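Local coordinates for protein ketosynthase (PDB 6KXD) that probably catalyses the decarboxylative condensation of malonyl-ACP with a growing acyl chain as the ketosynthase of a highly reducing type II polyketide synthase, at residues 70-73 / 74-77; 207-211 / 212-216; 239-243 / 244-248; 277-280 / 281-285. One frame throughout, in Å; residues are numbered along the deposited sequence.

Contact 1 of 4, residues 70-73 / 74-77; sequences VPLD and DMGR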
ATOM      1  N   VAL A  70     -14.660   4.291 -17.044  1.00 41.65           N
ATOM      2  CA  VAL A  70     -13.259   4.262 -17.223  1.00 44.12           C
ATOM      3  C   VAL A  70     -12.979   3.375 -18.432  1.00 39.36           C
ATOM      4  O   VAL A  70     -13.374   2.220 -18.435  1.00 41.17           O
ATOM      5  CB  VAL A  70     -12.574   3.708 -15.957  1.00 38.24           C
ATOM      6  CG1 VAL A  70     -11.082   3.596 -16.188  1.00 43.33           C
ATOM      7  CG2 VAL A  70     -12.869   4.583 -14.749  1.00 41.64           C
ATOM      8  N   PRO A  71     -12.239   3.827 -19.460  1.00 43.26           N
ATOM      9  CA  PRO A  71     -11.820   2.931 -20.528  1.00 41.56           C
ATOM     10  C   PRO A  71     -11.035   1.754 -19.952  1.00 48.51           C
ATOM     11  O   PRO A  71     -10.193   1.967 -19.095  1.00 41.53           O
ATOM     12  CB  PRO A  71     -10.893   3.770 -21.396  1.00 42.11           C
ATOM     13  CG  PRO A  71     -11.298   5.194 -21.101  1.00 44.63           C
ATOM     14  CD  PRO A  71     -11.772   5.192 -19.672  1.00 42.60           C
ATOM     15  N   LEU A  72     -11.315   0.559 -20.457  1.00 39.22           N
ATOM     16  CA  LEU A  72     -10.657  -0.668 -19.980  1.00 42.52           C
ATOM     17  C   LEU A  72      -9.144  -0.607 -20.153  1.00 47.30           C
ATOM     18  O   LEU A  72      -8.402  -1.166 -19.292  1.00 45.16           O
ATOM     19  CB  LEU A  72     -11.252  -1.887 -20.689  1.00 44.26           C
ATOM     20  CG  LEU A  72     -12.725  -2.156 -20.389  1.00 43.97           C
ATOM     21  CD1 LEU A  72     -13.211  -3.381 -21.168  1.00 50.25           C
ATOM     22  CD2 LEU A  72     -12.951  -2.324 -18.900  1.00 47.48           C
ATOM     23  N   ASP A  73      -8.633   0.081 -21.186  1.00 39.70           N
ATOM     24  CA  ASP A  73      -7.226   0.075 -21.360  1.00 43.43           C
ATOM     25  C   ASP A  73      -6.532   1.016 -20.349  1.00 39.43           C
ATOM     26  O   ASP A  73      -5.331   1.084 -20.342  1.00 43.78           O
ATOM     27  CB  ASP A  73      -6.812   0.371 -22.792  1.00 52.60           C
ATOM     28  CG  ASP A  73      -7.089   1.780 -23.255  1.00 56.87           C
ATOM     29  OD1 ASP A  73      -7.521   2.632 -22.426  1.00 61.90           O
ATOM     30  OD2 ASP A  73      -6.924   1.994 -24.460  1.00 51.81           O
ATOM     31  N   ASP A  74      -7.297   1.745 -19.537  1.00 39.49           N
ATOM     32  CA  ASP A  74      -6.701   2.560 -18.482  1.00 43.22           C
ATOM     33  C   ASP A  74      -6.297   1.672 -17.312  1.00 46.44           C
ATOM     34  O   ASP A  74      -5.667   2.127 -16.386  1.00 42.98           O
ATOM     35  CB  ASP A  74      -7.685   3.638 -18.027  1.00 40.18           C
ATOM     36  CG  ASP A  74      -7.670   4.862 -18.916  1.00 48.77           C
ATOM     37  OD1 ASP A  74      -6.939   4.833 -19.914  1.00 49.09           O
ATOM     38  OD2 ASP A  74      -8.373   5.854 -18.559  1.00 47.08           O
ATOM     39  N   MET A  75      -6.739   0.419 -17.332  1.00 43.48           N
ATOM     40  CA  MET A  75      -6.511  -0.493 -16.193  1.00 43.40           C
ATOM     41  C   MET A  75      -5.976  -1.801 -16.735  1.00 49.21           C
ATOM     42  O   MET A  75      -6.413  -2.232 -17.808  1.00 42.16           O
ATOM     43  CB  MET A  75      -7.816  -0.836 -15.499  1.00 43.58           C
ATOM     44  CG  MET A  75      -8.565   0.349 -15.012  1.00 43.81           C
ATOM     45  SD  MET A  75     -10.227  -0.017 -14.570  1.00 46.60           S
ATOM     46  CE  MET A  75     -11.053   0.099 -16.163  1.00 47.88           C
ATOM     47  N   GLY A  76      -5.115  -2.469 -15.963  1.00 40.81           N
ATOM     48  CA  GLY A  76      -4.928  -3.847 -16.187  1.00 40.48           C
ATOM     49  C   GLY A  76      -5.989  -4.638 -15.473  1.00 41.71           C
ATOM     50  O   GLY A  76      -6.944  -4.103 -14.912  1.00 41.56           O
ATOM     51  N   ARG A  77      -5.794  -5.947 -15.448  1.00 43.47           N
ATOM     52  CA  ARG A  77      -6.774  -6.817 -14.911  1.00 42.89           C
ATOM     53  C   ARG A  77      -7.051  -6.515 -13.431  1.00 38.17           C
ATOM     54  O   ARG A  77      -8.174  -6.599 -12.968  1.00 41.36           O
ATOM     55  CB  ARG A  77      -6.313  -8.258 -15.163  1.00 49.16           C
ATOM     56  CG  ARG A  77      -7.387  -9.293 -14.885  1.00 52.58           C
ATOM     57  CD  ARG A  77      -8.625  -9.154 -15.767  1.00 59.38           C
ATOM     58  NE  ARG A  77      -8.494  -9.899 -17.015  1.00 73.28           N
ATOM     59  CZ  ARG A  77      -9.061 -11.074 -17.289  1.00 59.04           C
ATOM     60  NH1 ARG A  77      -9.779 -11.720 -16.386  1.00 52.57           N
ATOM     61  NH2 ARG A  77      -8.903 -11.594 -18.493  1.00 67.31           N
TER
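Asp74 and Met75 fold back over the residues just before them in a short 3-10 turn. Two backbone bonds, each spanning three residues, define it: Asp74 N donates to Pro71 O at 2.9 Å, and Met75 N to Leu72 O at 3.0 Å. The Met75 chain bends at chi3 (-85°), and this brings its methyl back to the side chains of Val70 and Leu72. There Met75 CE meets Val70 CG1 at 3.5 Å, tighter than usual for two carbons, with Leu72 CD2 at 4.1 Å from the same CE. The Asp74 carboxylate is divided between two neighbours: OD2 lies 3.6 Å from Pro71 CD, whereas OD1 is 3.4 Å from Asp73 OD1, the two carboxylate planes being only 23° apart. That like-charge pair is probably eased by Arg154, which forms a salt bridge with Asp74 OD2. Around the turn, Gln80 NE2 donates to Leu72 O and Arg147 NH1 to Asp74 O. The whole turn leads into helix 77-93, with Gly76 at its N-cap, while Val70, Pro71 and Met75 rest against helix 147-156.

Contact 2 of 4, residues 207-211 / 212-216; sequences LFKRF and GALTP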
ATOM      1  N   LEU A 207       7.559 -16.756  -8.895  1.00 47.14           N
ATOM      2  CA  LEU A 207       8.059 -16.532  -7.537  1.00 47.82           C
ATOM      3  C   LEU A 207       7.750 -17.734  -6.654  1.00 44.14           C
ATOM      4  O   LEU A 207       8.673 -18.359  -6.129  1.00 49.27           O
ATOM      5  CB  LEU A 207       7.451 -15.224  -7.014  1.00 49.71           C
ATOM      6  CG  LEU A 207       7.419 -14.971  -5.509  1.00 54.21           C
ATOM      7  CD1 LEU A 207       8.500 -15.687  -4.754  1.00 59.69           C
ATOM      8  CD2 LEU A 207       7.490 -13.459  -5.270  1.00 55.54           C
ATOM      9  N   PHE A 208       6.477 -18.121  -6.555  1.00 43.08           N
ATOM     10  CA  PHE A 208       6.080 -19.184  -5.643  1.00 46.39           C
ATOM     11  C   PHE A 208       6.616 -20.532  -6.128  1.00 48.34           C
ATOM     12  O   PHE A 208       7.078 -21.340  -5.333  1.00 49.54           O
ATOM     13  CB  PHE A 208       4.584 -19.139  -5.391  1.00 49.65           C
ATOM     14  CG  PHE A 208       4.268 -18.011  -4.446  1.00 56.07           C
ATOM     15  CD1 PHE A 208       4.462 -18.167  -3.081  1.00 61.16           C
ATOM     16  CD2 PHE A 208       3.888 -16.767  -4.927  1.00 57.43           C
ATOM     17  CE1 PHE A 208       4.202 -17.124  -2.209  1.00 67.69           C
ATOM     18  CE2 PHE A 208       3.626 -15.722  -4.052  1.00 63.61           C
ATOM     19  CZ  PHE A 208       3.795 -15.901  -2.698  1.00 68.51           C
ATOM     20  N   LYS A 209       6.638 -20.716  -7.441  1.00 50.11           N
ATOM     21  CA  LYS A 209       7.249 -21.925  -8.009  1.00 54.91           C
ATOM     22  C   LYS A 209       8.679 -22.036  -7.481  1.00 50.55           C
ATOM     23  O   LYS A 209       9.067 -23.045  -6.907  1.00 53.27           O
ATOM     24  CB  LYS A 209       7.275 -21.864  -9.535  1.00 51.29           C
ATOM     25  CG  LYS A 209       7.916 -23.061 -10.220  1.00 55.78           C
ATOM     26  CD  LYS A 209       7.194 -24.359  -9.983  1.00 51.51           C
ATOM     27  CE  LYS A 209       8.039 -25.525 -10.465  1.00 58.56           C
ATOM     28  NZ  LYS A 209       7.234 -26.763 -10.596  1.00 60.40           N
ATOM     29  N   ARG A 210       9.454 -20.981  -7.693  1.00 43.50           N
ATOM     30  CA  ARG A 210      10.869 -21.013  -7.375  1.00 48.26           C
ATOM     31  C   ARG A 210      11.107 -21.190  -5.871  1.00 53.17           C
ATOM     32  O   ARG A 210      12.137 -21.728  -5.479  1.00 53.35           O
ATOM     33  CB  ARG A 210      11.606 -19.764  -7.841  1.00 44.58           C
ATOM     34  CG  ARG A 210      13.108 -19.841  -7.603  1.00 47.29           C
ATOM     35  CD  ARG A 210      13.731 -21.144  -8.089  1.00 46.04           C
ATOM     36  NE  ARG A 210      15.151 -21.110  -7.878  1.00 48.40           N
ATOM     37  CZ  ARG A 210      15.737 -21.496  -6.755  1.00 45.75           C
ATOM     38  NH1 ARG A 210      15.020 -21.988  -5.760  1.00 46.82           N
ATOM     39  NH2 ARG A 210      17.046 -21.386  -6.629  1.00 48.38           N
ATOM     40  N   PHE A 211      10.171 -20.718  -5.051  1.00 52.82           N
ATOM     41  CA  PHE A 211      10.181 -20.942  -3.613  1.00 55.74           C
ATOM     42  C   PHE A 211       9.830 -22.394  -3.246  1.00 63.64           C
ATOM     43  O   PHE A 211       9.969 -22.764  -2.089  1.00 63.68           O
ATOM     44  CB  PHE A 211       9.221 -19.955  -2.942  1.00 64.99           C
ATOM     45  CG  PHE A 211       9.905 -18.763  -2.327  1.00 67.14           C
ATOM     46  CD1 PHE A 211      11.102 -18.287  -2.843  1.00 69.99           C
ATOM     47  CD2 PHE A 211       9.376 -18.153  -1.202  1.00 79.55           C
ATOM     48  CE1 PHE A 211      11.746 -17.211  -2.255  1.00 80.84           C
ATOM     49  CE2 PHE A 211      10.025 -17.081  -0.611  1.00 81.30           C
ATOM     50  CZ  PHE A 211      11.202 -16.605  -1.146  1.00 81.77           C
ATOM     51  N   GLY A 212       9.371 -23.210  -4.205  1.00 51.21           N
ATOM     52  CA  GLY A 212       8.860 -24.554  -3.907  1.00 57.76           C
ATOM     53  C   GLY A 212       7.592 -24.497  -3.067  1.00 58.26           C
ATOM     54  O   GLY A 212       7.256 -25.436  -2.372  1.00 60.03           O
ATOM     55  N   ALA A 213       6.869 -23.367  -3.148  1.00 54.85           N
ATOM     56  CA  ALA A 213       5.700 -23.137  -2.363  1.00 52.64           C
ATOM     57  C   ALA A 213       4.415 -23.348  -3.185  1.00 44.80           C
ATOM     58  O   ALA A 213       3.333 -23.107  -2.660  1.00 53.17           O
ATOM     59  CB  ALA A 213       5.749 -21.742  -1.800  1.00 55.58           C
ATOM     60  N   LEU A 214       4.536 -23.791  -4.441  1.00 44.50           N
ATOM     61  CA  LEU A 214       3.359 -24.132  -5.243  1.00 52.72           C
ATOM     62  C   LEU A 214       2.975 -25.597  -4.993  1.00 52.94           C
ATOM     63  O   LEU A 214       3.816 -26.464  -5.112  1.00 50.51           O
ATOM     64  CB  LEU A 214       3.693 -23.922  -6.720  1.00 54.11           C
ATOM     65  CG  LEU A 214       3.488 -22.519  -7.280  1.00 52.98           C
ATOM     66  CD1 LEU A 214       3.398 -22.591  -8.786  1.00 57.99           C
ATOM     67  CD2 LEU A 214       2.242 -21.845  -6.698  1.00 50.18           C
ATOM     68  N   THR A 215       1.714 -25.862  -4.649  1.00 53.54           N
ATOM     69  CA  THR A 215       1.198 -27.226  -4.603  1.00 57.35           C
ATOM     70  C   THR A 215       1.265 -27.840  -6.004  1.00 61.07           C
ATOM     71  O   THR A 215       1.067 -27.145  -7.006  1.00 51.36           O
ATOM     72  CB  THR A 215      -0.229 -27.284  -4.053  1.00 59.04           C
ATOM     73  OG1 THR A 215      -0.526 -28.669  -3.878  1.00 55.95           O
ATOM     74  CG2 THR A 215      -1.252 -26.636  -4.966  1.00 53.15           C
ATOM     75  N   PRO A 216       1.606 -29.148  -6.133  1.00 59.44           N
ATOM     76  CA  PRO A 216       1.526 -29.830  -7.416  1.00 55.62           C
ATOM     77  C   PRO A 216       0.089 -30.275  -7.755  1.00 56.55           C
ATOM     78  O   PRO A 216      -0.157 -30.656  -8.893  1.00 63.92           O
ATOM     79  CB  PRO A 216       2.495 -31.022  -7.284  1.00 57.36           C
ATOM     80  CG  PRO A 216       2.834 -31.133  -5.803  1.00 62.80           C
ATOM     81  CD  PRO A 216       2.093 -30.036  -5.063  1.00 63.69           C
TER
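Ala213 N donates to Phe208 O at 3.0 Å with an N-H...O angle of 159°, and Gly212 N donates to Lys209 O at 2.7 Å. The two bonds span five and three residues, one nested within the other. With Gly212 at positive phi (65°), this pair is the Schellman motif that ends helix 202-210, turning the chain out of the helical path. The motif also has an apolar side. Ala213 CB sits at the edge of the Phe208 ring, near its plane, 4.0 Å from CD1, and is 4.1 Å from Phe211 CB. Leu214 then folds back along the helix, its CG 3.6 Å from Lys209 N. Chi1 of -87° sets Leu214 CG opposite its own carbonyl carbon and so against that nitrogen, with the methyls falling on Phe208 CB and Lys209 CB. The nearer, Leu214 CD2, is 3.8 Å from Phe208 CB. Beyond CB, the Lys209 chain bends at chi2 and leaves the turn, its NZ donating to Phe50 O and Gln52 OE1 and making a cation-pi contact with Phe142 of a neighbouring subunit. Phe211 and Leu207 pack on Ile149 of that same subunit.

Contact 3 of 4, residues 239-243 / 244-248; sequences VLESL and ESALA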
ATOM      1  N   VAL A 239     -17.812  -1.849   1.585  1.00 45.58           N
ATOM      2  CA  VAL A 239     -18.261  -0.523   1.976  1.00 44.49           C
ATOM      3  C   VAL A 239     -18.321  -0.466   3.501  1.00 47.86           C
ATOM      4  O   VAL A 239     -19.113  -1.215   4.131  1.00 52.51           O
ATOM      5  CB  VAL A 239     -19.618  -0.149   1.338  1.00 42.79           C
ATOM      6  CG1 VAL A 239     -20.004   1.277   1.708  1.00 47.00           C
ATOM      7  CG2 VAL A 239     -19.592  -0.331  -0.171  1.00 46.64           C
ATOM      8  N   LEU A 240     -17.498   0.421   4.079  1.00 44.21           N
ATOM      9  CA  LEU A 240     -17.510   0.748   5.460  1.00 42.82           C
ATOM     10  C   LEU A 240     -18.215   2.093   5.608  1.00 43.79           C
ATOM     11  O   LEU A 240     -17.983   2.992   4.800  1.00 45.25           O
ATOM     12  CB  LEU A 240     -16.093   0.887   6.020  1.00 43.38           C
ATOM     13  CG  LEU A 240     -15.387  -0.410   6.395  1.00 44.00           C
ATOM     14  CD1 LEU A 240     -15.084  -1.231   5.160  1.00 44.44           C
ATOM     15  CD2 LEU A 240     -14.109  -0.098   7.160  1.00 47.11           C
ATOM     16  N   GLU A 241     -18.989   2.234   6.676  1.00 46.69           N
ATOM     17  CA  GLU A 241     -19.770   3.445   6.920  1.00 45.21           C
ATOM     18  C   GLU A 241     -19.904   3.669   8.410  1.00 42.93           C
ATOM     19  O   GLU A 241     -19.963   2.702   9.161  1.00 45.36           O
ATOM     20  CB  GLU A 241     -21.183   3.292   6.359  1.00 57.41           C
ATOM     21  CG  GLU A 241     -21.311   3.648   4.900  1.00 62.93           C
ATOM     22  CD  GLU A 241     -22.761   3.695   4.422  1.00 67.07           C
ATOM     23  OE1 GLU A 241     -23.195   2.711   3.780  1.00 60.38           O
ATOM     24  OE2 GLU A 241     -23.448   4.718   4.690  1.00 69.88           O
ATOM     25  N   SER A 242     -19.933   4.935   8.830  1.00 50.37           N
ATOM     26  CA  SER A 242     -20.217   5.204  10.240  1.00 55.73           C
ATOM     27  C   SER A 242     -21.593   4.609  10.533  1.00 50.49           C
ATOM     28  O   SER A 242     -22.447   4.616   9.654  1.00 48.12           O
ATOM     29  CB  SER A 242     -20.173   6.663  10.568  1.00 57.77           C
ATOM     30  OG  SER A 242     -21.259   7.339   9.966  1.00 56.01           O
ATOM     31  N   LEU A 243     -21.772   4.028  11.723  1.00 57.07           N
ATOM     32  CA  LEU A 243     -23.119   3.561  12.105  1.00 62.34           C
ATOM     33  C   LEU A 243     -24.149   4.684  11.884  1.00 64.09           C
ATOM     34  O   LEU A 243     -25.207   4.442  11.338  1.00 67.35           O
ATOM     35  CB  LEU A 243     -23.122   3.094  13.560  1.00 60.66           C
ATOM     36  CG  LEU A 243     -24.487   2.608  14.061  1.00 63.69           C
ATOM     37  CD1 LEU A 243     -24.989   1.462  13.192  1.00 65.24           C
ATOM     38  CD2 LEU A 243     -24.414   2.185  15.524  1.00 70.08           C
ATOM     39  N   GLU A 244     -23.816   5.904  12.322  1.00 69.35           N
ATOM     40  CA  GLU A 244     -24.675   7.074  12.165  1.00 70.33           C
ATOM     41  C   GLU A 244     -25.181   7.174  10.727  1.00 73.69           C
ATOM     42  O   GLU A 244     -26.361   7.354  10.495  1.00 64.45           O
ATOM     43  CB  GLU A 244     -23.909   8.371  12.404  1.00 78.82           C
ATOM     44  CG  GLU A 244     -23.826   8.821  13.841  1.00 88.05           C
ATOM     45  CD  GLU A 244     -22.851   9.978  13.994  1.00 98.79           C
ATOM     46  OE1 GLU A 244     -23.315  11.143  14.000  1.00 91.19           O
ATOM     47  OE2 GLU A 244     -21.622   9.713  14.062  1.00100.11           O
ATOM     48  N   SER A 245     -24.237   7.127   9.780  1.00 68.17           N
ATOM     49  CA  SER A 245     -24.496   7.351   8.366  1.00 66.09           C
ATOM     50  C   SER A 245     -25.298   6.194   7.754  1.00 60.13           C
ATOM     51  O   SER A 245     -26.084   6.383   6.858  1.00 61.87           O
ATOM     52  CB  SER A 245     -23.195   7.524   7.624  1.00 70.95           C
ATOM     53  OG  SER A 245     -23.423   7.407   6.231  1.00 74.77           O
ATOM     54  N   ALA A 246     -25.014   4.971   8.195  1.00 66.59           N
ATOM     55  CA  ALA A 246     -25.726   3.783   7.734  1.00 66.46           C
ATOM     56  C   ALA A 246     -27.189   3.831   8.215  1.00 75.69           C
ATOM     57  O   ALA A 246     -28.117   3.748   7.398  1.00 71.25           O
ATOM     58  CB  ALA A 246     -25.016   2.557   8.245  1.00 68.27           C
ATOM     59  N   LEU A 247     -27.380   3.988   9.536  1.00 67.59           N
ATOM     60  CA  LEU A 247     -28.717   4.008  10.151  1.00 71.66           C
ATOM     61  C   LEU A 247     -29.563   5.088   9.476  1.00 74.77           C
ATOM     62  O   LEU A 247     -30.675   4.805   9.036  1.00 80.05           O
ATOM     63  CB  LEU A 247     -28.605   4.268  11.657  1.00 71.18           C
ATOM     64  CG  LEU A 247     -28.068   3.103  12.489  1.00 72.50           C
ATOM     65  CD1 LEU A 247     -28.110   3.422  13.981  1.00 71.62           C
ATOM     66  CD2 LEU A 247     -28.821   1.819  12.176  1.00 69.53           C
ATOM     67  N   ALA A 248     -28.995   6.299   9.366  1.00 70.13           N
ATOM     68  CA  ALA A 248     -29.677   7.495   8.808  1.00 70.26           C
ATOM     69  C   ALA A 248     -30.063   7.335   7.324  1.00 70.51           C
ATOM     70  O   ALA A 248     -30.845   8.103   6.828  1.00 69.52           O
ATOM     71  CB  ALA A 248     -28.801   8.718   8.996  1.00 66.84           C
TER
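The end of strand 234-242 passes directly into helix 243-247, and Ser242 at the joint is the N-cap, its side chain meeting the backbone of Ser245. Ser242 OG, held between its own backbone N and carbonyl carbon (chi1 69°), accepts from Ser245 N at 3.0 Å with an N-H...O angle of 150°. The same hydroxyl is hydrogen-bonded to Asp190 OD2, so the cap is itself positioned by a second residue. The first helical turn closes behind it: Ala246 N reaches Ser242 O at 3.0 Å and Leu247 N reaches Leu243 O at 2.9 Å. Ser245 also ties the helix back to the strand. Its OG, opposite the backbone N across the first torsion (chi1 166°), donates to Glu241 OE2 at 3.1 Å; Glu241 OE2 receives it on its anti lone pair, the one away from OE1. Glu241 is gripped further by salt bridges from OE1 to Arg249 and from OE2 to Arg103, and by Thr13 OG1 at OE1, consistent with a buried carboxylate kept ionised. On another side of the turn, Leu243 and Leu247 cross obliquely, with Leu243 CD1 3.6 Å from Leu247 CG; Tyr407 touches both. A serine hydroxyl capping the amide three residues ahead is the classic N-cap arrangement, here at a strand-to-helix junction on the central sheet of a thiolase-like fold.

Contact 4 of 4, residues 277-280 / 281-285; sequences IARG and IRLAL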
ATOM      1  N   ILE A 277       2.678 -12.663  14.608  1.00 40.24           N
ATOM      2  CA  ILE A 277       1.252 -12.965  14.388  1.00 42.12           C
ATOM      3  C   ILE A 277       0.484 -12.840  15.714  1.00 41.23           C
ATOM      4  O   ILE A 277      -0.596 -12.275  15.772  1.00 39.49           O
ATOM      5  CB  ILE A 277       1.060 -14.345  13.749  1.00 42.33           C
ATOM      6  CG1 ILE A 277       1.810 -14.457  12.420  1.00 47.39           C
ATOM      7  CG2 ILE A 277      -0.429 -14.650  13.589  1.00 46.89           C
ATOM      8  CD1 ILE A 277       1.752 -15.812  11.807  1.00 46.45           C
ATOM      9  N   ALA A 278       1.030 -13.414  16.792  1.00 40.70           N
ATOM     10  CA  ALA A 278       0.344 -13.401  18.068  1.00 43.60           C
ATOM     11  C   ALA A 278       0.107 -11.952  18.528  1.00 42.79           C
ATOM     12  O   ALA A 278      -0.965 -11.599  18.977  1.00 42.00           O
ATOM     13  CB  ALA A 278       1.136 -14.217  19.084  1.00 44.79           C
ATOM     14  N   ARG A 279       1.110 -11.089  18.360  1.00 41.53           N
ATOM     15  CA  ARG A 279       0.971  -9.676  18.742  1.00 46.00           C
ATOM     16  C   ARG A 279      -0.179  -9.027  17.971  1.00 40.99           C
ATOM     17  O   ARG A 279      -0.912  -8.269  18.497  1.00 40.05           O
ATOM     18  CB  ARG A 279       2.287  -8.934  18.503  1.00 49.73           C
ATOM     19  CG  ARG A 279       3.186  -8.869  19.728  1.00 61.03           C
ATOM     20  CD  ARG A 279       4.358  -7.895  19.573  1.00 67.18           C
ATOM     21  NE  ARG A 279       4.139  -6.831  18.587  1.00 75.77           N
ATOM     22  CZ  ARG A 279       3.496  -5.681  18.813  1.00 66.78           C
ATOM     23  NH1 ARG A 279       3.059  -5.355  20.023  1.00 59.42           N
ATOM     24  NH2 ARG A 279       3.285  -4.861  17.801  1.00 75.70           N
ATOM     25  N   GLY A 280      -0.236  -9.282  16.671  1.00 43.12           N
ATOM     26  CA  GLY A 280      -1.292  -8.754  15.825  1.00 39.05           C
ATOM     27  C   GLY A 280      -2.668  -9.185  16.289  1.00 43.97           C
ATOM     28  O   GLY A 280      -3.579  -8.380  16.403  1.00 42.61           O
ATOM     29  N   ILE A 281      -2.795 -10.472  16.609  1.00 42.22           N
ATOM     30  CA  ILE A 281      -4.079 -10.988  17.106  1.00 45.63           C
ATOM     31  C   ILE A 281      -4.428 -10.241  18.397  1.00 44.52           C
ATOM     32  O   ILE A 281      -5.526  -9.734  18.527  1.00 45.37           O
ATOM     33  CB  ILE A 281      -4.040 -12.521  17.270  1.00 44.53           C
ATOM     34  CG1 ILE A 281      -3.813 -13.212  15.932  1.00 46.38           C
ATOM     35  CG2 ILE A 281      -5.312 -13.026  17.938  1.00 48.28           C
ATOM     36  CD1 ILE A 281      -3.550 -14.699  16.031  1.00 43.47           C
ATOM     37  N   ARG A 282      -3.465 -10.137  19.325  1.00 48.59           N
ATOM     38  CA  ARG A 282      -3.767  -9.539  20.611  1.00 48.36           C
ATOM     39  C   ARG A 282      -4.148  -8.074  20.431  1.00 50.00           C
ATOM     40  O   ARG A 282      -5.020  -7.585  21.111  1.00 47.93           O
ATOM     41  CB  ARG A 282      -2.603  -9.646  21.600  1.00 49.47           C
ATOM     42  CG  ARG A 282      -2.260 -11.065  22.013  1.00 51.55           C
ATOM     43  CD  ARG A 282      -1.154 -11.099  23.058  1.00 51.45           C
ATOM     44  NE  ARG A 282      -0.583 -12.433  23.214  1.00 57.24           N
ATOM     45  CZ  ARG A 282      -1.055 -13.354  24.033  1.00 67.04           C
ATOM     46  NH1 ARG A 282      -2.182 -13.143  24.692  1.00 80.61           N
ATOM     47  NH2 ARG A 282      -0.383 -14.476  24.211  1.00 59.05           N
ATOM     48  N   LEU A 283      -3.463  -7.368  19.522  1.00 48.82           N
ATOM     49  CA  LEU A 283      -3.764  -5.948  19.269  1.00 48.01           C
ATOM     50  C   LEU A 283      -5.184  -5.774  18.729  1.00 44.42           C
ATOM     51  O   LEU A 283      -5.932  -4.853  19.127  1.00 43.97           O
ATOM     52  CB  LEU A 283      -2.720  -5.402  18.297  1.00 44.19           C
ATOM     53  CG  LEU A 283      -1.373  -5.074  18.931  1.00 49.43           C
ATOM     54  CD1 LEU A 283      -0.305  -4.875  17.861  1.00 50.00           C
ATOM     55  CD2 LEU A 283      -1.484  -3.845  19.824  1.00 53.46           C
ATOM     56  N   ALA A 284      -5.568  -6.689  17.846  1.00 42.06           N
ATOM     57  CA  ALA A 284      -6.840  -6.687  17.237  1.00 44.08           C
ATOM     58  C   ALA A 284      -7.942  -6.927  18.279  1.00 46.35           C
ATOM     59  O   ALA A 284      -8.979  -6.234  18.304  1.00 48.89           O
ATOM     60  CB  ALA A 284      -6.869  -7.734  16.151  1.00 42.45           C
ATOM     61  N   LEU A 285      -7.709  -7.905  19.158  1.00 46.82           N
ATOM     62  CA  LEU A 285      -8.704  -8.179  20.199  1.00 50.13           C
ATOM     63  C   LEU A 285      -8.837  -6.952  21.111  1.00 50.05           C
ATOM     64  O   LEU A 285      -9.925  -6.558  21.459  1.00 52.67           O
ATOM     65  CB  LEU A 285      -8.296  -9.446  20.950  1.00 49.77           C
ATOM     66  CG  LEU A 285      -8.173 -10.723  20.121  1.00 47.94           C
ATOM     67  CD1 LEU A 285      -7.618 -11.854  20.965  1.00 52.95           C
ATOM     68  CD2 LEU A 285      -9.481 -11.132  19.485  1.00 50.39           C
TER
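Leu283 lies back along the turn that precedes it, over the carbonyl of Arg279. Its CB is 3.4 Å from Arg279 O and 3.6 Å from Gly280 O. The next atom, Leu283 CG, is 3.3 Å from Arg279 O, because chi1 of -78° sets it opposite its own carbonyl carbon and so back towards the earlier turn. At the tip, Leu283 CD1 keeps to that oxygen and also meets the guanidinium group, 3.6 Å from Arg279 NH2. The two side chains run side by side and point the same way, the arginine bending at chi3 to put its guanidinium beside the methyl. That group is held chiefly from outside: Arg279 NH2 donates to Lys168 O of a neighbouring subunit, so the arginine end of the pair borders the subunit interface. The helix that carries them is regular, with Leu283 N on Arg279 O at 2.9 Å (N-H...O 157°), Ala284 N on Gly280 O at 3.0 Å, and equivalent bonds from Arg282 N to Ala278 O and from Ile281 N to Ile277 O. On a buried flank, Ile281 CD1 rests 4.0 Å from Ile277 CG2. Helix 274-288 thus turns Ile277 and Ile281 onto strands 387-394 and 398-405, with Ala284 also on strand 398-405, while Ala278, Ile281 and Arg282 pack against Val319 of helix 306-320.

All four contacts are local and set well apart, their centres 18 to 22 Å from the centre of the chain. Contacts 1 and 3 lead into helices, contact 2 ends one and contact 4 lies within one. Contacts 1, 2 and 3 belong to the N-terminal ketoacyl synthase part, contact 4 to the C-terminal part. None touches another: the nearest atoms of contacts 2 and 4, and likewise of contacts 3 and 4, are about 14 Å apart, whereas contacts 1 and 4 lie on opposite sides of the chain's centre, with about 28 Å between nearest atoms. Contacts 2 and 3, also on opposite sides, have centres 42 Å apart. Contacts 2 and 4 reach a neighbouring subunit; contacts 1 and 3 do not.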